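Local structure of bacterioferritin comigratory protein (Xylella fastidiosa, 3IXR) at residues M37-S41 and V96-D100. The protein is a peroxiredoxin of the PrxQ type, a thiol-dependent peroxidase that probably reduces hydrogen peroxide and organic hydroperoxides. The protein carries 1 engineered substitution. Numbering follows the deposited sequence. Where two conformers were deposited one is given.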
loop_
_atom_site.group_PDB
_atom_site.type_symbol
_atom_site.label_atom_id
_atom_site.label_comp_id
_atom_site.label_asym_id
_atom_site.label_seq_id
_atom_site.Cartn_x
_atom_site.Cartn_y
_atom_site.Cartn_z
ATOM N N MET A 37 -2.103 -5.871 -11.215
ATOM C CA MET A 37 -1.793 -4.998 -12.359
ATOM C C MET A 37 -1.159 -3.744 -11.796
ATOM O O MET A 37 -1.816 -3.092 -10.970
ATOM C CB MET A 37 -3.077 -4.588 -13.069
ATOM C CG MET A 37 -3.742 -5.731 -13.801
ATOM S SD MET A 37 -5.255 -5.180 -14.594
ATOM C CE MET A 37 -4.690 -3.839 -15.667
ATOM N N LEU A 38 0.061 -3.425 -12.235
ATOM C CA LEU A 38 0.816 -2.283 -11.707
ATOM C C LEU A 38 0.983 -1.182 -12.702
ATOM O O LEU A 38 0.917 -1.380 -13.942
ATOM C CB LEU A 38 2.195 -2.713 -11.198
ATOM C CG LEU A 38 2.371 -3.381 -9.803
ATOM C CD1 LEU A 38 1.332 -4.347 -9.438
ATOM C CD2 LEU A 38 3.816 -3.973 -9.751
ATOM N N SER A 39 1.321 0.008 -12.192
ATOM C CA SER A 39 1.749 1.058 -13.092
ATOM C C SER A 39 2.877 0.598 -14.018
ATOM O O SER A 39 3.633 -0.351 -13.748
ATOM C CB SER A 39 2.153 2.295 -12.279
ATOM O OG SER A 39 3.111 1.895 -11.322
ATOM N N GLY A 40 2.919 1.175 -15.219
ATOM C CA GLY A 40 3.916 0.649 -16.173
ATOM C C GLY A 40 3.465 -0.560 -17.002
ATOM O O GLY A 40 4.296 -1.100 -17.796
ATOM N N SER A 41 2.228 -0.985 -16.776
ATOM C CA SER A 41 1.643 -2.171 -17.441
ATOM C C SER A 41 2.425 -3.400 -17.024
ATOM O O SER A 41 2.499 -4.361 -17.826
ATOM C CB SER A 41 1.790 -1.996 -18.962
ATOM O OG SER A 41 1.007 -0.871 -19.364
ATOM N N VAL A 96 -4.702 1.588 -14.457
ATOM C CA VAL A 96 -3.313 1.720 -14.819
ATOM C C VAL A 96 -3.006 3.078 -15.524
ATOM O O VAL A 96 -1.950 3.691 -15.272
ATOM C CB VAL A 96 -2.817 0.536 -15.705
ATOM C CG1 VAL A 96 -1.351 0.751 -16.133
ATOM C CG2 VAL A 96 -2.933 -0.750 -14.840
ATOM N N LYS A 97 -3.888 3.481 -16.429
ATOM C CA LYS A 97 -3.655 4.780 -17.122
ATOM C C LYS A 97 -3.588 5.909 -16.161
ATOM O O LYS A 97 -2.621 6.742 -16.220
ATOM C CB LYS A 97 -4.799 5.008 -18.118
ATOM C CG LYS A 97 -4.643 6.289 -18.837
ATOM C CD LYS A 97 -5.773 6.446 -19.873
ATOM C CE LYS A 97 -5.208 6.195 -21.210
ATOM N NZ LYS A 97 -4.863 4.780 -21.271
ATOM N N SER A 98 -4.530 5.899 -15.231
ATOM C CA SER A 98 -4.550 6.964 -14.183
ATOM C C SER A 98 -3.241 6.907 -13.378
ATOM O O SER A 98 -2.599 7.961 -13.020
ATOM C CB SER A 98 -5.718 6.718 -13.243
ATOM O OG SER A 98 -5.741 7.724 -12.183
ATOM N N HIS A 99 -2.886 5.701 -12.915
ATOM C CA HIS A 99 -1.604 5.529 -12.155
ATOM C C HIS A 99 -0.369 6.011 -12.904
ATOM O O HIS A 99 0.539 6.587 -12.322
ATOM C CB HIS A 99 -1.381 4.050 -11.798
ATOM C CG HIS A 99 -2.234 3.562 -10.662
ATOM N ND1 HIS A 99 -3.074 4.385 -9.939
ATOM C CD2 HIS A 99 -2.303 2.336 -10.072
ATOM C CE1 HIS A 99 -3.627 3.687 -8.953
ATOM N NE2 HIS A 99 -3.196 2.441 -9.043
ATOM N N ASP A 100 -0.300 5.716 -14.232
ATOM C CA ASP A 100 0.860 6.152 -14.953
ATOM C C ASP A 100 0.916 7.660 -15.012
ATOM O O ASP A 100 2.032 8.185 -14.887
ATOM C CB ASP A 100 0.814 5.602 -16.377
ATOM C CG ASP A 100 1.012 4.105 -16.395
ATOM O OD1 ASP A 100 1.578 3.524 -15.461
ATOM O OD2 ASP A 100 0.670 3.477 -17.444
#
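Asp100 reaches from helix 96-106 to the turn that follows strand 36-38 and accepts a hydrogen bond from the backbone of Gly40. Gly40 N lies 2.7 Å from Asp100 OD1, and the N-H...O angle is 160°. OD1 receives it through its syn lone pair, on the side of the other carboxylate oxygen. The same oxygen rests against Ser39, 3.5 Å from Ser39 CB. The carboxylate oxygen thus meets both central residues of the turn and is hydrogen-bonded to the N-H of the second.

One helical turn earlier, Val96 points toward the 37-41 segment and its two methyls part. Its CG1 is anti to the backbone N (chi1 177°), which directs it to the turn. There it lies 3.8 Å from Leu38 O and close to Ser41 N. These two backbone atoms are joined by a weak hydrogen bond that closes the turn. CG2, the other branch, meets Met37. The Met37 chain bends at chi3 (57°), bringing its CE to 3.6 Å from Val96 CG2, and the two side chains cross at about a right angle. This holds for one of two conformers of the exposed Met37 and is less certain.

On the buried side, His99 CB packs against Ser39 CB at 4.0 Å. Their polar ends are held elsewhere. Ser39 OG is hydrogen-bonded to Leu112 N; His99 ND1 is hydrogen-bonded to Asp62 OD2 and NE2 to Val113 O.

Strand 112-114 pairs with strand 36-38. The contact joins the type II turn of the 36-38/42-44 hairpin to the helix of the 86-92/112-114 beta-alpha-beta crossover, in the thioredoxin-like peroxiredoxin fold.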